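Local atomic coordinates of putative diflavin flavoprotein A 3 (Synechocystis sp., PDB entry 6H0C), a protein that probably transfers electrons from NADH to oxygen, reducing it to water, this chain being its flavodiiron core of metallo-beta-lactamase-like and flavodoxin-like domains. Residues 18-23 with 177-182; 106-111 with 127-132; 131-136 with 143-148; 266-271 with 378-383; 353-358 with 373-378. One frame throughout, in Å; residues are numbered along the deposited sequence.

Interaction 1 (18-23 with 177-182); sequences RSRTWD and HVCGDQ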
# COMPACT_ATOMS: atom_id res chain seq x y z
N ARG A 18 -18.46 -6.23 0.12
CA ARG A 18 -17.22 -6.82 -0.39
C ARG A 18 -17.31 -7.01 -1.90
O ARG A 18 -18.03 -7.88 -2.39
CB ARG A 18 -16.93 -8.17 0.29
CG ARG A 18 -16.95 -8.11 1.82
CD ARG A 18 -16.07 -9.18 2.45
NE ARG A 18 -16.40 -10.51 1.96
CZ ARG A 18 -15.52 -11.51 1.86
NH1 ARG A 18 -15.91 -12.69 1.39
NH2 ARG A 18 -14.25 -11.33 2.23
N SER A 19 -16.58 -6.17 -2.64
CA SER A 19 -16.43 -6.38 -4.08
C SER A 19 -15.47 -7.54 -4.29
O SER A 19 -14.29 -7.46 -3.94
CB SER A 19 -15.92 -5.12 -4.78
OG SER A 19 -16.84 -4.06 -4.61
N ARG A 20 -15.98 -8.64 -4.86
CA ARG A 20 -15.20 -9.86 -4.90
C ARG A 20 -14.77 -10.21 -6.32
O ARG A 20 -15.55 -10.07 -7.26
CB ARG A 20 -16.01 -11.02 -4.29
CG ARG A 20 -16.55 -10.73 -2.89
CD ARG A 20 -17.15 -11.98 -2.25
NE ARG A 20 -18.23 -12.53 -3.06
CZ ARG A 20 -18.66 -13.79 -2.98
NH1 ARG A 20 -18.09 -14.63 -2.12
NH2 ARG A 20 -19.66 -14.21 -3.76
N THR A 21 -13.52 -10.66 -6.46
CA THR A 21 -13.04 -11.24 -7.71
C THR A 21 -12.34 -12.57 -7.41
O THR A 21 -11.51 -12.65 -6.51
CB THR A 21 -12.09 -10.28 -8.48
OG1 THR A 21 -11.71 -10.87 -9.72
CG2 THR A 21 -10.83 -9.96 -7.68
N TRP A 22 -12.70 -13.61 -8.15
CA TRP A 22 -12.08 -14.91 -7.93
C TRP A 22 -10.79 -15.02 -8.75
O TRP A 22 -9.90 -15.80 -8.42
CB TRP A 22 -13.05 -16.05 -8.28
CG TRP A 22 -14.02 -16.36 -7.16
CD1 TRP A 22 -13.82 -17.24 -6.12
CD2 TRP A 22 -15.31 -15.78 -6.95
NE1 TRP A 22 -14.92 -17.24 -5.28
CE2 TRP A 22 -15.84 -16.35 -5.77
CE3 TRP A 22 -16.06 -14.82 -7.64
CZ2 TRP A 22 -17.10 -16.00 -5.28
CZ3 TRP A 22 -17.31 -14.48 -7.15
CH2 TRP A 22 -17.81 -15.07 -5.98
N ASP A 23 -10.69 -14.21 -9.79
CA ASP A 23 -9.51 -14.20 -10.64
C ASP A 23 -8.53 -13.09 -10.26
O ASP A 23 -8.93 -12.07 -9.69
CB ASP A 23 -9.91 -14.04 -12.10
CG ASP A 23 -10.96 -15.04 -12.53
OD1 ASP A 23 -11.98 -14.61 -13.11
OD2 ASP A 23 -10.76 -16.25 -12.27
N HIS A 177 -5.25 -11.30 0.48
CA HIS A 177 -5.81 -11.37 -0.86
C HIS A 177 -6.37 -12.76 -1.10
O HIS A 177 -5.69 -13.64 -1.62
CB HIS A 177 -4.75 -11.01 -1.91
CG HIS A 177 -4.47 -9.54 -1.98
ND1 HIS A 177 -5.46 -8.61 -2.18
CD2 HIS A 177 -3.31 -8.85 -1.87
CE1 HIS A 177 -4.92 -7.40 -2.20
NE2 HIS A 177 -3.62 -7.52 -2.01
N VAL A 178 -7.60 -12.95 -0.67
CA VAL A 178 -8.28 -14.22 -0.85
C VAL A 178 -9.79 -14.02 -0.95
O VAL A 178 -10.41 -13.34 -0.13
CB VAL A 178 -7.96 -15.21 0.30
CG1 VAL A 178 -8.40 -14.63 1.64
CG2 VAL A 178 -8.63 -16.55 0.05
N CYS A 179 -10.37 -14.61 -1.99
CA CYS A 179 -11.80 -14.52 -2.23
C CYS A 179 -12.48 -15.78 -1.74
O CYS A 179 -12.13 -16.89 -2.14
CB CYS A 179 -12.07 -14.30 -3.72
SG CYS A 179 -13.80 -14.02 -4.10
N GLY A 180 -13.44 -15.62 -0.85
CA GLY A 180 -14.19 -16.74 -0.33
C GLY A 180 -15.58 -16.27 0.01
O GLY A 180 -15.88 -15.08 -0.09
N ASP A 181 -16.44 -17.21 0.41
CA ASP A 181 -17.82 -16.89 0.76
C ASP A 181 -17.93 -16.38 2.18
O ASP A 181 -18.86 -15.64 2.50
CB ASP A 181 -18.72 -18.12 0.58
CG ASP A 181 -18.97 -18.45 -0.87
OD1 ASP A 181 -19.03 -17.50 -1.70
OD2 ASP A 181 -19.11 -19.65 -1.18
N GLN A 182 -16.98 -16.76 3.03
CA GLN A 182 -16.99 -16.33 4.43
C GLN A 182 -16.68 -14.85 4.57
O GLN A 182 -15.62 -14.38 4.15
CB GLN A 182 -15.99 -17.15 5.25
CG GLN A 182 -16.38 -18.60 5.36
CD GLN A 182 -17.88 -18.76 5.54
OE1 GLN A 182 -18.46 -18.21 6.48
NE2 GLN A 182 -18.51 -19.50 4.63
O HOH W 1 -12.76 -13.35 1.37
O HOH W 2 -20.58 -17.26 -3.88
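In the metallo-beta-lactamase-like domain the end of strand 14-21 is crossed by loop 177-182, and a sulfur-aromatic contact between Cys179 and Trp22 marks the crossing. Cys179 SG stands over the face of the Trp22 indole, 3.5 Å from the centroid of its five-membered ring and 9° off the ring normal. The sulfur is anti to the backbone N (chi1 -175°), while Cys179 CB rests 3.3 Å from Thr21 O. Next to it Arg20 reaches across, bent at chi3, and its NH1 serves two acceptors lying near the guanidinium plane. The bond from Arg20 NH1 to Asp181 OD1 is almost straight, 3.0 Å at 173°; the oxygen receives it on its anti lone pair, completing a salt bridge. The second bond, from Arg20 NH1 to Gly180 O at 3.0 Å, is more bent and comes from above the carbonyl plane. Trp22 CH2 lies over one face of the Arg20 guanidinium, offset toward the rim. A water links Arg20 NH2 to Asp181 OD1, and NH2 also pairs with Asp4 on strand 4-11. Arg18 NH1 lies 2.8 Å from Gly180 O and is hydrogen-bonded to Gln6; its NH2 gives to another water, which in turn donates to Val178 O. Two arginines of one strand thus bring positive charge to the same carbonyl, probably polarising it, while Asp181 and Asp4 probably balance Arg20.

Interaction 2 (106-111 with 127-132); sequences CSNPAA and IQVMKG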
# COMPACT_ATOMS: atom_id res chain seq x y z
N CYS A 106 -10.15 12.30 4.93
CA CYS A 106 -8.90 11.60 4.66
C CYS A 106 -7.69 12.25 5.35
O CYS A 106 -7.81 13.30 5.98
CB CYS A 106 -8.66 11.54 3.15
SG CYS A 106 -8.37 13.15 2.37
N SER A 107 -6.53 11.63 5.22
CA SER A 107 -5.32 12.16 5.82
C SER A 107 -4.77 13.32 4.99
O SER A 107 -5.23 13.58 3.87
CB SER A 107 -4.26 11.08 5.94
OG SER A 107 -3.64 10.85 4.69
N ASN A 108 -3.79 14.01 5.54
CA ASN A 108 -3.22 15.15 4.85
C ASN A 108 -2.48 14.76 3.57
O ASN A 108 -2.67 15.40 2.53
CB ASN A 108 -2.30 15.93 5.77
CG ASN A 108 -1.86 17.23 5.16
OD1 ASN A 108 -2.65 18.18 5.08
ND2 ASN A 108 -0.62 17.29 4.70
N PRO A 109 -1.63 13.72 3.64
CA PRO A 109 -0.97 13.27 2.40
C PRO A 109 -1.99 12.80 1.35
O PRO A 109 -1.80 13.07 0.16
CB PRO A 109 -0.08 12.11 2.87
CG PRO A 109 0.17 12.40 4.32
CD PRO A 109 -1.12 13.00 4.82
N ALA A 110 -3.06 12.14 1.78
CA ALA A 110 -4.11 11.69 0.87
C ALA A 110 -4.80 12.89 0.23
O ALA A 110 -5.10 12.87 -0.97
CB ALA A 110 -5.12 10.81 1.60
N ALA A 111 -5.05 13.93 1.02
CA ALA A 111 -5.68 15.14 0.51
C ALA A 111 -4.83 15.78 -0.59
O ALA A 111 -5.35 16.18 -1.64
CB ALA A 111 -5.92 16.13 1.64
N ILE A 127 -13.02 18.71 1.19
CA ILE A 127 -12.19 17.73 1.87
C ILE A 127 -11.94 18.18 3.30
O ILE A 127 -11.53 19.32 3.53
CB ILE A 127 -10.83 17.55 1.17
CG1 ILE A 127 -11.02 16.97 -0.23
CG2 ILE A 127 -9.91 16.67 2.00
CD1 ILE A 127 -9.77 17.06 -1.09
N GLN A 128 -12.21 17.30 4.25
CA GLN A 128 -11.84 17.58 5.63
C GLN A 128 -10.69 16.66 6.04
O GLN A 128 -10.85 15.44 6.12
CB GLN A 128 -13.04 17.40 6.56
CG GLN A 128 -12.77 17.78 8.01
CD GLN A 128 -14.00 17.66 8.90
OE1 GLN A 128 -15.14 17.76 8.43
NE2 GLN A 128 -13.78 17.44 10.19
N VAL A 129 -9.53 17.26 6.28
CA VAL A 129 -8.34 16.50 6.65
C VAL A 129 -8.37 16.04 8.11
O VAL A 129 -8.70 16.81 9.01
CB VAL A 129 -7.07 17.33 6.40
CG1 VAL A 129 -5.85 16.58 6.89
CG2 VAL A 129 -6.95 17.65 4.92
N MET A 130 -8.02 14.79 8.33
CA MET A 130 -7.97 14.24 9.68
C MET A 130 -6.53 13.88 10.09
O MET A 130 -5.76 13.30 9.32
CB MET A 130 -8.88 13.02 9.80
CG MET A 130 -10.37 13.32 9.60
SD MET A 130 -11.06 14.40 10.89
CE MET A 130 -12.82 14.19 10.61
N LYS A 131 -6.20 14.26 11.32
CA LYS A 131 -4.91 14.02 11.93
C LYS A 131 -5.12 13.07 13.11
O LYS A 131 -6.25 12.79 13.49
CB LYS A 131 -4.28 15.35 12.38
CG LYS A 131 -2.96 15.24 13.12
CD LYS A 131 -2.43 16.62 13.52
CE LYS A 131 -1.01 16.52 14.10
NZ LYS A 131 -0.48 17.87 14.49
N GLY A 132 -4.03 12.57 13.68
CA GLY A 132 -4.12 11.65 14.80
C GLY A 132 -4.95 12.21 15.93
O GLY A 132 -4.75 13.35 16.35
O HOH W 3 -3.39 13.58 8.37
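The flat carboxamide of Asn108 meets Val129 through OD1, 4.0 Å from CG1, and the CB of Asn108 lies 3.8 Å from the same methyl, the two side chains crossing obliquely. They belong to a beta-alpha-beta unit of the metallo-beta-lactamase-like domain, in which strand 103-106, helix 108-117 and strand 127-129 follow one another and the strands run parallel, the last being outermost in its sheet. Cys106 pairs with Val129: Met130 N donates to Cys106 O at 2.8 Å, whereas the bond from Cys106 N to Gln128 O is weak, 3.4 Å long. Cys106 SG sits between the backbone N and the carbonyl carbon (chi1 66°) and touches Ile127 CG2 at 3.9 Å. Where the helix starts, Ala111 turns its CB to the strand and packs on Val129 CG2 at 3.8 Å, with Ile127 CG2 only slightly farther off. Ser107 is the N-cap: its OG accepts from Ala110 N and is also hydrogen-bonded to Gly156 O, which ties this corner to a neighbouring loop. Beyond the last direct bond the chains part, and a water bridges them, accepting from Asn108 N at 2.9 Å and donating to Met130 O at 2.6 Å.

Interaction 3 (131-136 with 143-148); sequences KGNDHL and ELTFIP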
# COMPACT_ATOMS: atom_id res chain seq x y z
N LYS A 131 -6.20 14.26 11.32
CA LYS A 131 -4.91 14.02 11.93
C LYS A 131 -5.12 13.07 13.11
O LYS A 131 -6.25 12.79 13.49
CB LYS A 131 -4.28 15.35 12.38
CG LYS A 131 -2.96 15.24 13.12
CD LYS A 131 -2.43 16.62 13.52
CE LYS A 131 -1.01 16.52 14.10
NZ LYS A 131 -0.48 17.87 14.49
N GLY A 132 -4.03 12.57 13.68
CA GLY A 132 -4.12 11.65 14.80
C GLY A 132 -4.95 12.21 15.93
O GLY A 132 -4.75 13.35 16.35
N ASN A 133 -5.90 11.41 16.41
CA ASN A 133 -6.78 11.76 17.53
C ASN A 133 -7.86 12.79 17.20
O ASN A 133 -8.54 13.29 18.10
CB ASN A 133 -5.95 12.25 18.72
CG ASN A 133 -4.98 11.18 19.23
OD1 ASN A 133 -5.32 10.00 19.30
ND2 ASN A 133 -3.77 11.60 19.58
N ASP A 134 -8.04 13.10 15.91
CA ASP A 134 -9.21 13.85 15.47
C ASP A 134 -10.44 12.96 15.56
O ASP A 134 -10.33 11.73 15.53
CB ASP A 134 -9.06 14.36 14.03
CG ASP A 134 -8.26 15.64 13.94
OD1 ASP A 134 -8.00 16.25 14.99
OD2 ASP A 134 -7.90 16.03 12.81
N HIS A 135 -11.61 13.58 15.65
CA HIS A 135 -12.86 12.84 15.76
C HIS A 135 -13.89 13.27 14.73
O HIS A 135 -13.85 14.38 14.21
CB HIS A 135 -13.46 13.00 17.17
CG HIS A 135 -12.51 12.66 18.27
ND1 HIS A 135 -12.11 11.37 18.54
CD2 HIS A 135 -11.88 13.44 19.18
CE1 HIS A 135 -11.27 11.37 19.57
NE2 HIS A 135 -11.11 12.62 19.97
N LEU A 136 -14.82 12.36 14.43
CA LEU A 136 -15.97 12.65 13.60
C LEU A 136 -17.17 11.88 14.16
O LEU A 136 -17.17 10.65 14.21
CB LEU A 136 -15.71 12.28 12.14
CG LEU A 136 -16.80 12.67 11.14
CD1 LEU A 136 -16.82 14.18 10.95
CD2 LEU A 136 -16.61 11.95 9.81
N GLU A 143 -18.62 7.83 17.52
CA GLU A 143 -17.69 8.94 17.44
C GLU A 143 -16.34 8.40 17.03
O GLU A 143 -15.57 7.90 17.85
CB GLU A 143 -17.58 9.72 18.74
CG GLU A 143 -16.83 11.04 18.52
CD GLU A 143 -16.77 11.92 19.74
OE1 GLU A 143 -17.29 11.51 20.80
OE2 GLU A 143 -16.19 13.03 19.64
N LEU A 144 -16.08 8.50 15.73
CA LEU A 144 -14.88 7.96 15.13
C LEU A 144 -13.63 8.70 15.59
O LEU A 144 -13.65 9.93 15.75
CB LEU A 144 -14.98 8.01 13.61
CG LEU A 144 -16.28 7.45 13.01
CD1 LEU A 144 -16.25 7.59 11.48
CD2 LEU A 144 -16.51 6.00 13.44
N THR A 145 -12.55 7.96 15.82
CA THR A 145 -11.23 8.54 16.04
C THR A 145 -10.30 8.12 14.91
O THR A 145 -10.30 6.96 14.49
CB THR A 145 -10.65 8.11 17.40
OG1 THR A 145 -11.45 8.66 18.45
CG2 THR A 145 -9.22 8.63 17.56
N PHE A 146 -9.50 9.05 14.40
CA PHE A 146 -8.64 8.74 13.26
C PHE A 146 -7.18 8.56 13.66
O PHE A 146 -6.67 9.24 14.54
CB PHE A 146 -8.80 9.82 12.19
CG PHE A 146 -10.20 9.90 11.65
CD1 PHE A 146 -11.11 10.80 12.18
CD2 PHE A 146 -10.62 9.04 10.65
CE1 PHE A 146 -12.42 10.86 11.70
CE2 PHE A 146 -11.92 9.09 10.16
CZ PHE A 146 -12.82 10.00 10.69
N ILE A 147 -6.51 7.63 12.99
CA ILE A 147 -5.10 7.32 13.23
C ILE A 147 -4.33 7.22 11.91
O ILE A 147 -4.42 6.18 11.23
CB ILE A 147 -4.91 5.98 13.99
CG1 ILE A 147 -5.82 5.90 15.21
CG2 ILE A 147 -3.44 5.80 14.35
CD1 ILE A 147 -7.11 5.15 14.98
N PRO A 148 -3.59 8.28 11.54
CA PRO A 148 -2.70 8.19 10.37
C PRO A 148 -1.66 7.06 10.53
O PRO A 148 -1.03 6.93 11.58
CB PRO A 148 -2.02 9.57 10.34
CG PRO A 148 -3.01 10.49 11.00
CD PRO A 148 -3.62 9.64 12.11
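Leu136 sets its CB against the edge of the Phe146 ring, in the ring plane and 3.6 Å from CE1. Both belong to the beta hairpin of strands 135-137 and 143-148, at the margin of the second sheet of the metallo-beta-lactamase-like domain; Leu136 and Phe146 also touch Ile105 of the first sheet. Leu136 and Leu144 form a hydrogen-bonded antiparallel pair, with Leu144 N donating to Leu136 O at 2.8 Å. Farther on, Phe146 N donates to Asp134 O, and Phe146 O accepts from Asn133 N at 3.0 Å. A type II turn from Lys131 to Asp134 leads into the hairpin, and Asp134 OD2 braces it by accepting from Lys131 N at 2.9 Å. Pro148 CD lies 3.3 Å from Gly132 N. In the non-hydrogen-bonded pair, His135 and Thr145 lie side by side, pointing the same way. CG of His135 is anti to the carbonyl carbon (chi1 -53°); the imidazole edge meets Thr145, and Asn133 O lies over one ring face, offset toward the rim. The bond from His135 ND1 to Thr145 OG1 is short, 2.8 Å, but weak, bent to 119°. Glu143 OE2, 4.5 Å from His135 ND1, may favour a positive imidazole without pairing with it.

Interaction 4 (266-271 with 378-383); sequences YGNTST and FKPTDQ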
# COMPACT_ATOMS: atom_id res chain seq x y z
N TYR A 266 2.51 4.45 -6.90
CA TYR A 266 1.60 3.79 -7.81
C TYR A 266 2.12 3.96 -9.23
O TYR A 266 2.61 5.03 -9.59
CB TYR A 266 0.18 4.35 -7.63
CG TYR A 266 -0.90 3.66 -8.44
CD1 TYR A 266 -1.42 2.43 -8.05
CD2 TYR A 266 -1.40 4.24 -9.61
CE1 TYR A 266 -2.40 1.79 -8.80
CE2 TYR A 266 -2.37 3.62 -10.36
CZ TYR A 266 -2.87 2.40 -9.96
OH TYR A 266 -3.84 1.79 -10.72
N GLY A 267 2.06 2.90 -10.04
CA GLY A 267 2.59 2.95 -11.39
C GLY A 267 3.43 1.73 -11.73
O GLY A 267 3.73 0.91 -10.85
N ASN A 268 3.82 1.60 -12.99
CA ASN A 268 4.55 0.41 -13.41
C ASN A 268 5.88 0.22 -12.68
O ASN A 268 6.26 -0.90 -12.36
CB ASN A 268 4.79 0.44 -14.92
CG ASN A 268 3.54 0.09 -15.71
OD1 ASN A 268 2.66 -0.58 -15.20
ND2 ASN A 268 3.47 0.54 -16.95
N THR A 269 6.59 1.32 -12.42
CA THR A 269 7.88 1.23 -11.74
C THR A 269 7.66 0.75 -10.32
O THR A 269 8.46 -0.02 -9.79
CB THR A 269 8.62 2.58 -11.72
OG1 THR A 269 9.05 2.91 -13.05
CG2 THR A 269 9.84 2.47 -10.83
N SER A 270 6.57 1.19 -9.71
CA SER A 270 6.25 0.76 -8.35
C SER A 270 5.97 -0.74 -8.32
O SER A 270 6.42 -1.44 -7.41
CB SER A 270 5.05 1.52 -7.81
OG SER A 270 4.63 0.92 -6.59
N THR A 271 5.22 -1.22 -9.30
CA THR A 271 4.96 -2.65 -9.43
C THR A 271 6.27 -3.46 -9.48
O THR A 271 6.41 -4.48 -8.80
CB THR A 271 4.10 -2.93 -10.67
OG1 THR A 271 2.86 -2.24 -10.54
CG2 THR A 271 3.84 -4.42 -10.84
N PHE A 378 6.73 -0.85 -21.39
CA PHE A 378 5.29 -0.90 -21.15
C PHE A 378 4.92 -1.82 -19.98
O PHE A 378 5.73 -2.07 -19.09
CB PHE A 378 4.53 -1.31 -22.41
CG PHE A 378 3.11 -0.78 -22.47
CD1 PHE A 378 2.73 0.31 -21.70
CD2 PHE A 378 2.16 -1.37 -23.29
CE1 PHE A 378 1.44 0.80 -21.74
CE2 PHE A 378 0.86 -0.89 -23.34
CZ PHE A 378 0.50 0.20 -22.57
N LYS A 379 3.69 -2.34 -20.00
CA LYS A 379 3.09 -2.97 -18.83
C LYS A 379 3.74 -4.30 -18.44
O LYS A 379 3.90 -5.19 -19.27
CB LYS A 379 1.59 -3.20 -19.07
CG LYS A 379 0.73 -2.87 -17.85
CD LYS A 379 -0.74 -3.23 -18.08
CE LYS A 379 -0.90 -4.71 -18.42
NZ LYS A 379 -2.32 -5.12 -18.54
N PRO A 380 4.12 -4.42 -17.16
CA PRO A 380 4.72 -5.64 -16.63
C PRO A 380 3.81 -6.84 -16.84
O PRO A 380 2.59 -6.69 -16.80
CB PRO A 380 4.87 -5.34 -15.14
CG PRO A 380 4.88 -3.85 -15.06
CD PRO A 380 3.97 -3.38 -16.14
N THR A 381 4.40 -8.01 -17.05
CA THR A 381 3.63 -9.25 -17.18
C THR A 381 4.00 -10.20 -16.06
O THR A 381 4.82 -9.87 -15.20
CB THR A 381 3.88 -9.95 -18.52
OG1 THR A 381 5.21 -10.51 -18.52
CG2 THR A 381 3.72 -8.97 -19.67
N ASP A 382 3.41 -11.39 -16.08
CA ASP A 382 3.69 -12.41 -15.07
C ASP A 382 5.18 -12.71 -14.99
O ASP A 382 5.76 -12.78 -13.91
CB ASP A 382 2.92 -13.69 -15.38
CG ASP A 382 2.62 -14.49 -14.13
OD1 ASP A 382 3.18 -14.16 -13.06
OD2 ASP A 382 1.81 -15.44 -14.22
N GLN A 383 5.82 -12.88 -16.15
CA GLN A 383 7.22 -13.25 -16.13
C GLN A 383 8.08 -12.05 -15.75
O GLN A 383 9.15 -12.22 -15.15
CB GLN A 383 7.65 -13.83 -17.47
CG GLN A 383 8.74 -14.88 -17.31
CD GLN A 383 9.20 -15.47 -18.62
OE1 GLN A 383 8.43 -15.62 -19.57
NE2 GLN A 383 10.49 -15.80 -18.69
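Asn268 and Pro380 make the closest approach, with the amide oxygen OD1 of Asn268 set against the proline ring, 3.2 Å from CD. The carboxamide carbon CG of Asn268 is 3.5 Å from the same CD, and the two side chains meet at a slant. Asn268 OD1 also has Lys379 CG beside it at 4.0 Å. One turn along the helix, Thr271 adds a looser methyl contact, its CG2 4.4 Å from Pro380 CG. The Asn268 side chain points to the loop with CG anti to the carbonyl carbon (chi1 -76°), and it also touches Ser347 of strand 341-348. Behind it stands the first turn of helix 268-281, whose N-cap is Gly267; Thr271 N donates to Gly267 O at 3.0 Å. The backbone of Gly267, with phi 134°, would press a CB against the carbonyl oxygen of the preceding residue. Thr271 also touches Glu28, and Asp382 makes a long, weak ion pair with Arg24, both of the other domain. On the opposing segment the chain leaves strand 368-377, passes through Pro380 and enters helix 382-404, with Thr381 as N-cap and its N bonded to Thr384 OG1. In the flavodoxin fold the loop after the first strand, together with the start of its helix, usually holds the FMN phosphate, and 266-271 occupies that place here. The proline CD is bonded to an amide nitrogen, so its hydrogens are probably slightly positive; facing Asn268 OD1 they may give a faint attraction, and the contact is otherwise van der Waals, with no hydrogen bond between the segments.

Interaction 5 (353-358 with 373-378); sequences EAIDML and TIRVKF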
# COMPACT_ATOMS: atom_id res chain seq x y z
N GLU A 353 15.54 7.10 -20.65
CA GLU A 353 16.75 7.85 -20.33
C GLU A 353 17.03 7.96 -18.84
O GLU A 353 18.18 8.08 -18.43
CB GLU A 353 16.67 9.25 -20.94
CG GLU A 353 16.77 9.28 -22.46
CD GLU A 353 15.44 9.05 -23.17
OE1 GLU A 353 15.42 9.07 -24.43
OE2 GLU A 353 14.41 8.86 -22.48
N ALA A 354 15.98 7.93 -18.01
CA ALA A 354 16.17 8.00 -16.56
C ALA A 354 17.01 6.82 -16.06
O ALA A 354 17.89 6.97 -15.20
CB ALA A 354 14.83 8.05 -15.85
N ILE A 355 16.76 5.64 -16.63
CA ILE A 355 17.48 4.43 -16.25
C ILE A 355 18.95 4.51 -16.68
O ILE A 355 19.86 4.18 -15.90
CB ILE A 355 16.82 3.18 -16.85
CG1 ILE A 355 15.40 3.03 -16.30
CG2 ILE A 355 17.65 1.94 -16.58
CD1 ILE A 355 14.57 1.96 -16.97
N ASP A 356 19.18 4.96 -17.91
CA ASP A 356 20.54 5.16 -18.40
C ASP A 356 21.29 6.17 -17.52
O ASP A 356 22.43 5.93 -17.12
CB ASP A 356 20.53 5.63 -19.86
CG ASP A 356 19.88 4.63 -20.80
OD1 ASP A 356 19.85 3.41 -20.49
OD2 ASP A 356 19.40 5.06 -21.87
N MET A 357 20.63 7.28 -17.20
CA MET A 357 21.24 8.32 -16.38
C MET A 357 21.70 7.75 -15.03
O MET A 357 22.86 7.92 -14.63
CB MET A 357 20.25 9.48 -16.16
CG MET A 357 20.83 10.68 -15.41
SD MET A 357 20.78 10.50 -13.61
CE MET A 357 19.01 10.49 -13.29
N LEU A 358 20.80 7.06 -14.34
CA LEU A 358 21.13 6.46 -13.05
C LEU A 358 22.26 5.42 -13.14
O LEU A 358 23.18 5.43 -12.32
CB LEU A 358 19.88 5.82 -12.44
CG LEU A 358 18.81 6.79 -11.94
CD1 LEU A 358 17.58 6.02 -11.51
CD2 LEU A 358 19.34 7.65 -10.80
N THR A 373 21.11 -4.10 -14.84
CA THR A 373 20.08 -3.06 -14.89
C THR A 373 18.82 -3.56 -15.59
O THR A 373 18.88 -4.17 -16.66
CB THR A 373 20.61 -1.80 -15.60
OG1 THR A 373 21.67 -1.23 -14.82
CG2 THR A 373 19.49 -0.78 -15.76
N ILE A 374 17.68 -3.31 -14.97
CA ILE A 374 16.40 -3.81 -15.46
C ILE A 374 15.63 -2.75 -16.23
O ILE A 374 15.32 -1.69 -15.70
CB ILE A 374 15.53 -4.31 -14.30
CG1 ILE A 374 16.12 -5.59 -13.71
CG2 ILE A 374 14.11 -4.54 -14.76
CD1 ILE A 374 15.50 -5.97 -12.39
N ARG A 375 15.33 -3.05 -17.49
CA ARG A 375 14.53 -2.17 -18.33
C ARG A 375 13.26 -2.88 -18.80
O ARG A 375 13.32 -3.84 -19.57
CB ARG A 375 15.36 -1.71 -19.53
CG ARG A 375 16.55 -0.84 -19.14
CD ARG A 375 17.41 -0.47 -20.35
NE ARG A 375 18.43 0.52 -20.02
CZ ARG A 375 19.65 0.23 -19.58
NH1 ARG A 375 20.02 -1.04 -19.42
NH2 ARG A 375 20.51 1.20 -19.31
N VAL A 376 12.11 -2.42 -18.33
CA VAL A 376 10.83 -3.01 -18.70
C VAL A 376 10.01 -2.08 -19.57
O VAL A 376 9.57 -1.02 -19.10
CB VAL A 376 9.99 -3.36 -17.46
CG1 VAL A 376 8.65 -3.95 -17.89
CG2 VAL A 376 10.76 -4.32 -16.57
N LYS A 377 9.78 -2.47 -20.82
CA LYS A 377 9.00 -1.64 -21.74
C LYS A 377 7.49 -1.92 -21.64
O LYS A 377 7.03 -3.06 -21.79
CB LYS A 377 9.49 -1.83 -23.18
CG LYS A 377 9.56 -0.52 -23.98
CD LYS A 377 10.03 -0.79 -25.42
CE LYS A 377 10.06 0.46 -26.27
NZ LYS A 377 10.43 0.14 -27.68
N PHE A 378 6.73 -0.85 -21.39
CA PHE A 378 5.29 -0.90 -21.15
C PHE A 378 4.92 -1.82 -19.98
O PHE A 378 5.73 -2.07 -19.09
CB PHE A 378 4.53 -1.31 -22.41
CG PHE A 378 3.11 -0.78 -22.47
CD1 PHE A 378 2.73 0.31 -21.70
CD2 PHE A 378 2.16 -1.37 -23.29
CE1 PHE A 378 1.44 0.80 -21.74
CE2 PHE A 378 0.86 -0.89 -23.34
CZ PHE A 378 0.50 0.20 -22.57
O HOH W 4 16.87 2.52 -20.44
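Asp356 OD1 is gripped by two nitrogens of Arg375 and a water. The main bond of this salt bridge comes from Arg375 NH2, 2.6 Å from Asp356 OD1 with an angle of 148° at the hydrogen, and it meets the oxygen nearly head-on along its C-O bond. Arg375 NE adds a weak bond to Asp356 OD1 at 3.3 Å. The water closes a small triangle, donating to Asp356 OD1 and accepting from Arg375 NE at 2.6 Å, in the guanidinium plane. The two side chains cross at about a right angle, their flat ends turned 44° against each other, and the one oxygen OD1 does all the bridging. Arg375 is extended from CG to NE, a shape that carries the charged end from the strand to the flank of the helix. There NH2 has a second acidic partner, Glu359 on the next turn, whose other oxygen is bonded to Thr373 OG1. One face of the guanidinium is covered by methyls: Ile355 CG2 lies 3.8 Å from Arg375 NE, and Thr373 CG2 stands over the same face, offset toward the rim. Ile355 CG2 and Thr373 CG2 are 3.4 Å apart, tighter than usual for carbons, and the two side chains slide past each other in opposite directions. Ile355 CD1 reaches on to Ile374 O at 3.9 Å. Helix 353-358 runs antiparallel to strand 374-377, at 176°, with the axes 9.6 Å apart. This is the packing of a helix on its following strand in a beta-alpha-beta unit, here strand 341-348, helix 353-364 and outermost strand 368-377 of the flavodoxin-like fold.

In the fold
Interactions 1, 2 and 3 lie in the metallo-beta-lactamase-like domain, interactions 4 and 5 in the flavodoxin-like one. Interactions 2 and 3, with centres 10 Å apart, share Lys131 and Gly132 and touch directly: Met130 CE packs on Phe146 CE1 at 3.5 Å, joining the margins of the domain's two sheets. Interaction 1 reaches the same sheet as interaction 2, but their nearest atoms are about 19 Å apart. Interactions 4 and 5 share Phe378, with centres 13 Å apart. Interaction 4, at the loop that in flavodoxins usually holds the flavin phosphate, is nearer than interaction 5 to interactions 1 and 2, with nearest atoms about 11 Å and 12 Å apart; its Thr271 touches Glu28 of the other domain.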